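Long-range contacts in beta-galactosidase (Bacteroides thetaiotaomicron, PDB 5MUJ), which probably acts as an arabinofuranosidase in the breakdown of the plant pectin rhamnogalacturonan II, holding a glycan from that polymer in a pocket of its five-bladed beta-propeller: residues 124-132 / 206-214; 143-153 / 165-176. All coordinates share one frame; numbering follows the deposited sequence.

Interaction 1: 124-132 / 206-214; sequences GFPALPDME and YKSTVYWDK. With 8PK (4-O-[(1R)-1-hydroxyethyl]-2-O-methyl-alpha-L-fucopyranose), chain B.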
loop_
_atom_site.group_PDB
_atom_site.type_symbol
_atom_site.label_atom_id
_atom_site.label_comp_id
_atom_site.label_asym_id
_atom_site.label_seq_id
_atom_site.Cartn_x
_atom_site.Cartn_y
_atom_site.Cartn_z
ATOM N N GLY A 124 -7.144 3.381 -4.842
ATOM C CA GLY A 124 -5.997 3.814 -5.622
ATOM C C GLY A 124 -4.685 4.099 -4.931
ATOM O O GLY A 124 -4.644 4.460 -3.726
ATOM N N PHE A 125 -3.600 4.016 -5.721
ATOM C CA PHE A 125 -2.238 4.057 -5.259
ATOM C C PHE A 125 -1.417 4.845 -6.290
ATOM O O PHE A 125 -1.046 4.378 -7.359
ATOM C CB PHE A 125 -1.631 2.683 -5.084
ATOM C CG PHE A 125 -2.527 1.717 -4.361
ATOM C CD1 PHE A 125 -2.714 1.784 -2.996
ATOM C CD2 PHE A 125 -3.211 0.771 -5.079
ATOM C CE1 PHE A 125 -3.570 0.892 -2.356
ATOM C CE2 PHE A 125 -4.067 -0.125 -4.474
ATOM C CZ PHE A 125 -4.262 -0.060 -3.106
ATOM N N PRO A 126 -1.158 6.122 -6.022
ATOM C CA PRO A 126 -0.375 6.850 -6.995
ATOM C C PRO A 126 0.905 6.140 -7.448
ATOM O O PRO A 126 1.490 5.337 -6.695
ATOM C CB PRO A 126 -0.060 8.151 -6.253
ATOM C CG PRO A 126 -1.277 8.362 -5.443
ATOM C CD PRO A 126 -1.717 7.004 -4.988
ATOM N N ALA A 127 1.293 6.440 -8.688
ATOM C CA ALA A 127 2.405 5.796 -9.351
ATOM C C ALA A 127 3.545 6.731 -9.632
ATOM O O ALA A 127 3.418 7.971 -9.542
ATOM C CB ALA A 127 1.918 5.196 -10.663
ATOM N N LEU A 128 4.682 6.141 -9.931
ATOM C CA LEU A 128 5.890 6.797 -10.296
ATOM C C LEU A 128 6.387 7.758 -9.185
ATOM O O LEU A 128 6.813 8.886 -9.475
ATOM C CB LEU A 128 5.716 7.551 -11.614
ATOM C CG LEU A 128 5.000 6.823 -12.762
ATOM C CD1 LEU A 128 5.090 7.662 -14.024
ATOM C CD2 LEU A 128 5.537 5.423 -13.008
ATOM N N PRO A 129 6.382 7.281 -7.927
ATOM C CA PRO A 129 6.932 8.133 -6.866
ATOM C C PRO A 129 8.456 8.259 -7.035
ATOM O O PRO A 129 9.089 7.308 -7.491
ATOM C CB PRO A 129 6.622 7.340 -5.594
ATOM C CG PRO A 129 6.679 5.899 -6.075
ATOM C CD PRO A 129 6.043 5.924 -7.434
ATOM N N ASP A 130 9.027 9.396 -6.632
ATOM C CA ASP A 130 10.460 9.494 -6.425
ATOM C C ASP A 130 10.785 8.469 -5.321
ATOM O O ASP A 130 10.246 8.545 -4.216
ATOM C CB ASP A 130 10.821 10.911 -5.985
ATOM C CG ASP A 130 12.318 11.159 -5.902
ATOM O OD1 ASP A 130 13.146 10.243 -5.777
ATOM O OD2 ASP A 130 12.682 12.333 -5.935
HETATM N N MSE A 131 11.622 7.492 -5.662
HETATM C CA MSE A 131 11.965 6.384 -4.759
HETATM C C MSE A 131 13.098 6.691 -3.823
HETATM O O MSE A 131 13.380 5.911 -2.917
HETATM C CB MSE A 131 12.410 5.180 -5.577
HETATM C CG MSE A 131 11.235 4.612 -6.329
HETATM SE SE MSE A 131 11.937 3.206 -7.490
HETATM C CE MSE A 131 12.161 1.801 -6.133
ATOM N N GLU A 132 13.784 7.803 -4.049
ATOM C CA GLU A 132 14.930 8.162 -3.194
ATOM C C GLU A 132 14.539 8.301 -1.704
ATOM O O GLU A 132 13.744 9.188 -1.337
ATOM C CB GLU A 132 15.616 9.422 -3.697
ATOM C CG GLU A 132 16.777 9.828 -2.778
ATOM C CD GLU A 132 17.801 10.739 -3.416
ATOM O OE1 GLU A 132 17.398 11.684 -4.139
ATOM O OE2 GLU A 132 19.014 10.517 -3.165
ATOM N N TYR A 206 -4.573 -7.615 -5.372
ATOM C CA TYR A 206 -4.774 -6.631 -4.314
ATOM C C TYR A 206 -3.932 -5.346 -4.624
ATOM O O TYR A 206 -3.979 -4.856 -5.774
ATOM C CB TYR A 206 -4.489 -7.216 -2.958
ATOM C CG TYR A 206 -5.420 -8.303 -2.502
ATOM C CD1 TYR A 206 -6.684 -7.997 -2.022
ATOM C CD2 TYR A 206 -5.040 -9.647 -2.520
ATOM C CE1 TYR A 206 -7.544 -8.952 -1.542
ATOM C CE2 TYR A 206 -5.914 -10.622 -2.075
ATOM C CZ TYR A 206 -7.154 -10.290 -1.601
ATOM O OH TYR A 206 -7.980 -11.279 -1.120
ATOM N N LYS A 207 -3.191 -4.794 -3.647
ATOM C CA LYS A 207 -2.462 -3.504 -3.881
ATOM C C LYS A 207 -1.398 -3.672 -4.962
ATOM O O LYS A 207 -0.879 -4.808 -5.120
ATOM C CB LYS A 207 -1.828 -2.956 -2.577
ATOM C CG LYS A 207 -0.829 -1.843 -2.804
ATOM C CD LYS A 207 -0.506 -0.972 -1.584
ATOM C CE LYS A 207 0.516 0.102 -1.933
ATOM N NZ LYS A 207 0.749 1.016 -0.770
ATOM N N SER A 208 -1.169 -2.629 -5.761
ATOM C CA SER A 208 -0.085 -2.497 -6.721
ATOM C C SER A 208 0.573 -1.130 -6.590
ATOM O O SER A 208 -0.054 -0.187 -6.107
ATOM C CB SER A 208 -0.639 -2.602 -8.152
ATOM O OG SER A 208 -1.577 -1.540 -8.374
ATOM N N THR A 209 1.822 -1.014 -7.011
ATOM C CA THR A 209 2.499 0.306 -7.130
ATOM C C THR A 209 3.456 0.177 -8.286
ATOM O O THR A 209 4.148 -0.853 -8.396
ATOM C CB THR A 209 3.239 0.724 -5.847
ATOM O OG1 THR A 209 2.280 1.029 -4.840
ATOM C CG2 THR A 209 4.082 1.935 -6.091
ATOM N N VAL A 210 3.419 1.120 -9.206
ATOM C CA VAL A 210 4.316 1.132 -10.364
ATOM C C VAL A 210 5.436 2.133 -10.146
ATOM O O VAL A 210 5.188 3.305 -9.793
ATOM C CB VAL A 210 3.541 1.468 -11.661
ATOM C CG1 VAL A 210 4.482 1.622 -12.860
ATOM C CG2 VAL A 210 2.468 0.413 -11.896
ATOM N N TYR A 211 6.663 1.682 -10.361
ATOM C CA TYR A 211 7.880 2.492 -10.231
ATOM C C TYR A 211 8.478 2.798 -11.604
ATOM O O TYR A 211 8.385 1.965 -12.498
ATOM C CB TYR A 211 8.889 1.728 -9.354
ATOM C CG TYR A 211 8.365 1.485 -7.949
ATOM C CD1 TYR A 211 8.339 2.543 -7.016
ATOM C CD2 TYR A 211 7.888 0.250 -7.542
ATOM C CE1 TYR A 211 7.830 2.358 -5.743
ATOM C CE2 TYR A 211 7.371 0.054 -6.269
ATOM C CZ TYR A 211 7.353 1.110 -5.361
ATOM O OH TYR A 211 6.837 0.878 -4.106
ATOM N N TRP A 212 9.079 3.989 -11.766
ATOM C CA TRP A 212 9.894 4.316 -12.940
ATOM C C TRP A 212 11.330 3.879 -12.628
ATOM O O TRP A 212 11.952 4.417 -11.741
ATOM C CB TRP A 212 9.866 5.823 -13.282
ATOM C CG TRP A 212 10.814 6.177 -14.390
ATOM C CD1 TRP A 212 10.885 5.596 -15.624
ATOM C CD2 TRP A 212 11.844 7.176 -14.359
ATOM N NE1 TRP A 212 11.888 6.173 -16.363
ATOM C CE2 TRP A 212 12.495 7.146 -15.611
ATOM C CE3 TRP A 212 12.282 8.092 -13.392
ATOM C CZ2 TRP A 212 13.566 8.007 -15.926
ATOM C CZ3 TRP A 212 13.344 8.949 -13.703
ATOM C CH2 TRP A 212 13.973 8.896 -14.960
ATOM N N ASP A 213 11.823 2.844 -13.308
ATOM C CA ASP A 213 13.190 2.361 -13.140
ATOM C C ASP A 213 14.025 2.912 -14.285
ATOM O O ASP A 213 14.021 2.368 -15.371
ATOM C CB ASP A 213 13.218 0.824 -13.118
ATOM C CG ASP A 213 14.624 0.263 -12.922
ATOM O OD1 ASP A 213 15.582 1.050 -12.677
ATOM O OD2 ASP A 213 14.780 -0.964 -13.043
ATOM N N LYS A 214 14.724 4.017 -14.043
ATOM C CA LYS A 214 15.600 4.628 -15.048
ATOM C C LYS A 214 16.634 3.635 -15.593
ATOM O O LYS A 214 16.929 3.605 -16.797
ATOM C CB LYS A 214 16.334 5.840 -14.458
HETATM O O9 8PK B . -12.471 -15.474 -2.997
HETATM C C8 8PK B . -11.298 -14.670 -3.052
HETATM C C10 8PK B . -11.422 -13.629 -4.143
HETATM O O4 8PK B . -11.063 -14.059 -1.774
HETATM C C4 8PK B . -11.009 -14.996 -0.695
HETATM C C5 8PK B . -11.479 -14.313 0.573
HETATM C C6 8PK B . -12.891 -13.737 0.414
HETATM O O5 8PK B . -10.553 -13.264 0.934
HETATM C C3 8PK B . -9.601 -15.556 -0.515
HETATM O O3 8PK B . -9.114 -16.217 -1.688
HETATM C C2 8PK B . -8.672 -14.416 -0.173
HETATM O O2 8PK B . -7.362 -14.964 0.030
HETATM C C7 8PK B . -6.417 -14.622 -0.995
HETATM C C1 8PK B . -9.181 -13.678 1.067
HETATM O O HOH W 1 0.944 2.704 -8.677
HETATM O O HOH W 2 1.650 3.895 -4.518
HETATM O O HOH W 3 9.200 5.624 -9.462
#
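Phe-125 and Lys-207 meet where the innermost strands of two successive blades of a five-bladed beta-propeller run side by side, nearly parallel. The aliphatic chain of Lys-207 lies over one face of the Phe-125 ring, CG 3.8 Å from its centroid; with CG anti to the backbone N (chi1 167°) and the chain extended beyond it, a run of methylenes covers the flat ring. Were Phe-125 an alanine, a gap would be likely to open against those methylenes and the Lys-207 chain would probably lose the surface it lies on. Farther along, one direct backbone bond links the two segments, a fairly straight one from Leu-128 N to Val-210 O (2.9 Å), beside which Leu-128 CD2 packs on Val-210 CG1. Compact, rigid Pro-129 sets CG 3.7 Å from Tyr-211 CE1, and selenomethionine Met-131 makes an oblique Met-aromatic contact with that ring, whose hydroxyl is tied to Ile-276 N. Waters fill in where the two segments stand too far apart for direct pairing: one bridges Phe-125 O and Val-210 N, another Pro-129 O and Trp-212 N. Near the start of strand 204-212, Tyr-206 reaches the glycan pocket, its OH 3.3 Å from C2 of 8PK.

Interaction 2: 143-153 / 165-176; sequences KGRHWMTYIGG and LFVGLASTKGDI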
loop_
_atom_site.group_PDB
_atom_site.type_symbol
_atom_site.label_atom_id
_atom_site.label_comp_id
_atom_site.label_asym_id
_atom_site.label_seq_id
_atom_site.Cartn_x
_atom_site.Cartn_y
_atom_site.Cartn_z
ATOM N N LYS A 143 4.490 11.435 -20.102
ATOM C CA LYS A 143 3.626 11.895 -21.186
ATOM C C LYS A 143 2.698 13.009 -20.705
ATOM O O LYS A 143 1.530 13.089 -21.098
ATOM C CB LYS A 143 2.864 10.719 -21.809
ATOM C CG LYS A 143 3.807 9.735 -22.494
ATOM C CD LYS A 143 3.334 9.303 -23.869
ATOM C CE LYS A 143 2.533 8.008 -23.832
ATOM N NZ LYS A 143 3.381 6.840 -24.213
ATOM N N GLY A 144 3.248 13.860 -19.840
ATOM C CA GLY A 144 2.557 15.023 -19.326
ATOM C C GLY A 144 1.490 14.744 -18.292
ATOM O O GLY A 144 0.732 15.646 -17.949
ATOM N N ARG A 145 1.416 13.502 -17.801
ATOM C CA ARG A 145 0.394 13.105 -16.853
ATOM C C ARG A 145 1.007 12.528 -15.592
ATOM O O ARG A 145 2.126 12.012 -15.627
ATOM C CB ARG A 145 -0.508 12.028 -17.447
ATOM C CG ARG A 145 -1.126 12.396 -18.781
ATOM C CD ARG A 145 -2.154 11.357 -19.232
ATOM N NE ARG A 145 -3.242 12.000 -19.962
ATOM C CZ ARG A 145 -4.506 12.158 -19.555
ATOM N NH1 ARG A 145 -5.339 12.799 -20.363
ATOM N NH2 ARG A 145 -4.972 11.675 -18.398
ATOM N N HIS A 146 0.248 12.601 -14.500
ATOM C CA HIS A 146 0.496 11.787 -13.304
ATOM C C HIS A 146 -0.353 10.530 -13.394
ATOM O O HIS A 146 -1.419 10.518 -14.030
ATOM C CB HIS A 146 0.186 12.557 -12.021
ATOM C CG HIS A 146 1.119 13.701 -11.767
ATOM N ND1 HIS A 146 2.315 13.539 -11.119
ATOM C CD2 HIS A 146 1.035 15.016 -12.078
ATOM C CE1 HIS A 146 2.927 14.704 -11.020
ATOM N NE2 HIS A 146 2.182 15.614 -11.618
ATOM N N TRP A 147 0.159 9.460 -12.804
ATOM C CA TRP A 147 -0.437 8.114 -12.969
ATOM C C TRP A 147 -0.736 7.480 -11.619
ATOM O O TRP A 147 -0.191 7.883 -10.593
ATOM C CB TRP A 147 0.506 7.235 -13.777
ATOM C CG TRP A 147 0.764 7.763 -15.111
ATOM C CD1 TRP A 147 1.664 8.735 -15.466
ATOM C CD2 TRP A 147 0.107 7.372 -16.301
ATOM N NE1 TRP A 147 1.591 8.973 -16.817
ATOM C CE2 TRP A 147 0.647 8.139 -17.353
ATOM C CE3 TRP A 147 -0.897 6.453 -16.580
ATOM C CZ2 TRP A 147 0.222 7.999 -18.670
ATOM C CZ3 TRP A 147 -1.321 6.305 -17.906
ATOM C CH2 TRP A 147 -0.756 7.074 -18.928
HETATM N N MSE A 148 -1.615 6.494 -11.640
HETATM C CA MSE A 148 -2.087 5.779 -10.457
HETATM C C MSE A 148 -2.548 4.413 -10.880
HETATM O O MSE A 148 -3.116 4.267 -11.961
HETATM C CB MSE A 148 -3.264 6.564 -9.902
HETATM C CG MSE A 148 -4.004 5.917 -8.748
HETATM SE SE MSE A 148 -5.619 6.935 -8.320
HETATM C CE MSE A 148 -4.738 7.620 -6.724
ATOM N N THR A 149 -2.291 3.409 -10.063
ATOM C CA THR A 149 -2.938 2.111 -10.224
ATOM C C THR A 149 -3.903 1.919 -9.088
ATOM O O THR A 149 -3.810 2.559 -8.067
ATOM C CB THR A 149 -1.969 0.923 -10.262
ATOM O OG1 THR A 149 -1.255 0.857 -9.017
ATOM C CG2 THR A 149 -1.024 1.051 -11.465
ATOM N N TYR A 150 -4.825 0.985 -9.252
ATOM C CA TYR A 150 -5.892 0.774 -8.282
ATOM C C TYR A 150 -6.456 -0.653 -8.205
ATOM O O TYR A 150 -6.354 -1.473 -9.173
ATOM C CB TYR A 150 -7.012 1.813 -8.461
ATOM C CG TYR A 150 -7.800 1.753 -9.758
ATOM C CD1 TYR A 150 -8.977 0.999 -9.857
ATOM C CD2 TYR A 150 -7.420 2.504 -10.854
ATOM C CE1 TYR A 150 -9.730 0.988 -11.037
ATOM C CE2 TYR A 150 -8.162 2.498 -12.046
ATOM C CZ TYR A 150 -9.316 1.753 -12.133
ATOM O OH TYR A 150 -10.025 1.797 -13.333
ATOM N N ILE A 151 -7.003 -0.967 -7.035
ATOM C CA ILE A 151 -7.867 -2.148 -6.810
ATOM C C ILE A 151 -9.217 -1.811 -7.444
ATOM O O ILE A 151 -9.882 -0.832 -7.013
ATOM C CB ILE A 151 -8.022 -2.435 -5.295
ATOM C CG1 ILE A 151 -6.714 -2.975 -4.717
ATOM C CG2 ILE A 151 -9.248 -3.291 -5.003
ATOM C CD1 ILE A 151 -6.680 -3.078 -3.210
ATOM N N GLY A 152 -9.627 -2.583 -8.461
ATOM C CA GLY A 152 -10.897 -2.371 -9.119
ATOM C C GLY A 152 -11.744 -3.624 -9.131
ATOM O O GLY A 152 -11.196 -4.723 -9.132
ATOM N N GLY A 153 -13.064 -3.475 -9.136
ATOM C CA GLY A 153 -13.947 -4.639 -9.150
ATOM C C GLY A 153 -15.404 -4.242 -9.150
ATOM O O GLY A 153 -15.750 -3.084 -8.887
ATOM N N LEU A 165 -10.906 -8.933 -7.393
ATOM C CA LEU A 165 -10.369 -7.596 -7.661
ATOM C C LEU A 165 -9.219 -7.667 -8.660
ATOM O O LEU A 165 -8.445 -8.641 -8.658
ATOM C CB LEU A 165 -9.949 -6.926 -6.382
ATOM C CG LEU A 165 -10.939 -7.000 -5.256
ATOM C CD1 LEU A 165 -10.162 -6.980 -3.941
ATOM C CD2 LEU A 165 -11.952 -5.876 -5.325
ATOM N N PHE A 166 -9.188 -6.715 -9.589
ATOM C CA PHE A 166 -8.198 -6.663 -10.648
ATOM C C PHE A 166 -7.445 -5.345 -10.581
ATOM O O PHE A 166 -7.956 -4.390 -9.972
ATOM C CB PHE A 166 -8.846 -6.823 -12.050
ATOM C CG PHE A 166 -9.894 -7.894 -12.141
ATOM C CD1 PHE A 166 -9.668 -9.170 -11.625
ATOM C CD2 PHE A 166 -11.111 -7.629 -12.738
ATOM C CE1 PHE A 166 -10.647 -10.155 -11.704
ATOM C CE2 PHE A 166 -12.090 -8.616 -12.833
ATOM C CZ PHE A 166 -11.852 -9.869 -12.301
ATOM N N VAL A 167 -6.282 -5.244 -11.227
ATOM C CA VAL A 167 -5.484 -3.999 -11.266
ATOM C C VAL A 167 -5.967 -3.043 -12.349
ATOM O O VAL A 167 -5.868 -3.273 -13.518
ATOM C CB VAL A 167 -3.939 -4.252 -11.447
ATOM C CG1 VAL A 167 -3.073 -2.989 -11.216
ATOM C CG2 VAL A 167 -3.468 -5.265 -10.442
ATOM N N GLY A 168 -6.423 -1.866 -11.940
ATOM C CA GLY A 168 -6.750 -0.813 -12.884
ATOM C C GLY A 168 -5.681 0.277 -13.017
ATOM O O GLY A 168 -4.755 0.358 -12.219
ATOM N N LEU A 169 -5.816 1.087 -14.056
ATOM C CA LEU A 169 -4.885 2.166 -14.366
ATOM C C LEU A 169 -5.665 3.474 -14.465
ATOM O O LEU A 169 -6.710 3.521 -15.128
ATOM C CB LEU A 169 -4.204 1.940 -15.720
ATOM C CG LEU A 169 -3.159 2.989 -16.145
ATOM C CD1 LEU A 169 -1.951 3.023 -15.208
ATOM C CD2 LEU A 169 -2.726 2.732 -17.592
ATOM N N ALA A 170 -5.155 4.504 -13.795
ATOM C CA ALA A 170 -5.710 5.849 -13.863
ATOM C C ALA A 170 -4.638 6.849 -14.097
ATOM O O ALA A 170 -3.463 6.592 -13.849
ATOM C CB ALA A 170 -6.485 6.184 -12.613
ATOM N N SER A 171 -5.065 8.033 -14.538
ATOM C CA SER A 171 -4.147 9.115 -14.784
ATOM C C SER A 171 -4.860 10.449 -14.762
ATOM O O SER A 171 -6.076 10.509 -14.823
ATOM C CB SER A 171 -3.444 8.925 -16.117
ATOM O OG SER A 171 -4.323 9.124 -17.213
ATOM N N THR A 172 -4.076 11.510 -14.640
ATOM C CA THR A 172 -4.649 12.867 -14.693
ATOM C C THR A 172 -3.657 13.879 -15.251
ATOM O O THR A 172 -2.449 13.741 -15.054
ATOM C CB THR A 172 -5.143 13.352 -13.312
ATOM O OG1 THR A 172 -5.923 14.558 -13.451
ATOM C CG2 THR A 172 -3.966 13.573 -12.338
ATOM N N LYS A 173 -4.187 14.858 -15.989
ATOM C CA LYS A 173 -3.437 16.038 -16.392
ATOM C C LYS A 173 -3.696 17.193 -15.399
ATOM O O LYS A 173 -3.159 18.302 -15.559
ATOM C CB LYS A 173 -3.792 16.451 -17.823
ATOM C CG LYS A 173 -3.060 15.615 -18.864
ATOM C CD LYS A 173 -3.167 16.191 -20.270
ATOM C CE LYS A 173 -2.314 15.418 -21.265
ATOM N NZ LYS A 173 -0.847 15.629 -21.082
ATOM N N GLY A 174 -4.537 16.937 -14.400
ATOM C CA GLY A 174 -4.885 17.969 -13.410
ATOM C C GLY A 174 -3.862 18.196 -12.327
ATOM O O GLY A 174 -2.813 17.541 -12.273
ATOM N N ASP A 175 -4.206 19.123 -11.437
ATOM C CA ASP A 175 -3.405 19.411 -10.283
ATOM C C ASP A 175 -3.647 18.335 -9.211
ATOM O O ASP A 175 -4.736 18.254 -8.631
ATOM C CB ASP A 175 -3.753 20.827 -9.803
ATOM C CG ASP A 175 -2.963 21.257 -8.611
ATOM O OD1 ASP A 175 -2.304 20.451 -7.909
ATOM O OD2 ASP A 175 -3.025 22.464 -8.358
ATOM N N ILE A 176 -2.611 17.532 -8.946
ATOM C CA ILE A 176 -2.713 16.376 -8.009
ATOM C C ILE A 176 -2.979 16.752 -6.543
ATOM O O ILE A 176 -3.367 15.892 -5.742
ATOM C CB ILE A 176 -1.462 15.446 -8.063
ATOM C CG1 ILE A 176 -0.196 16.236 -7.656
ATOM C CG2 ILE A 176 -1.352 14.791 -9.443
ATOM C CD1 ILE A 176 1.080 15.418 -7.640
HETATM O O HOH W 4 -0.448 18.080 -19.731
HETATM O O HOH W 5 -8.225 0.257 -15.605
#
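Trp-147 and Ser-171, like Tyr-150 and Gly-168, face each other across an antiparallel pairing of the two middle strands of one four-stranded blade, 146-153 and 166-172. Backbone bonds run both ways between His-146 and Thr-172, Met-148 and Ala-170, Tyr-150 and Gly-168, and Gly-152 and Phe-166. Tyr-150 holds CG between its backbone N and carbonyl carbon (chi1 66°), which lays the ring across the neighbouring strand; Gly-168 CA sits over its centre, 3.7 Å from the centroid, where any side chain would clash with the ring. The hydroxyl of Tyr-150 is held by Asp-118. On the face bearing Trp-147, small Ser-171 puts CB 3.9 Å from the centroid of the indole six-membered ring, while Leu-169 CD1 packs 3.8 Å from Trp-147 CE3. Arg-145 NH2 gives Ser-171 OG a bent bond of 2.9 Å and also forms a salt bridge with Glu-183; that carboxylate probably eases the nearness of Lys-173, whose CG lies over the guanidinium. Branched Ile-176 lies over one face of the His-146 ring in a CH-pi contact, CD1 4.1 Å from the ring centroid. Such hydrogen-bonded, twisted antiparallel strands are the framework of a beta-propeller blade.

Overall arrangement
Interaction 2 builds the middle of one blade, and interaction 1 joins that blade's innermost strand to the first strand of the next; along the chain, 143-153 / 165-176 is nested inside the loop that 124-132 / 206-214 closes. Their centres are 11 Å apart and they touch directly. Phe-125 N lies 2.8 Å from Thr-149 O, a probable bond pairing strands 121-126 and 146-153, and Ser-208 OG is 2.5 Å from Thr-149 OG1, probably a hydrogen bond between blades. Both approach the bound glycan: besides Tyr-206, a pocket residue, the side chain of Leu-165 is about 7 Å from 8PK, and those of Lys-207 and Ile-151 are each about 8 Å from a rhamnose.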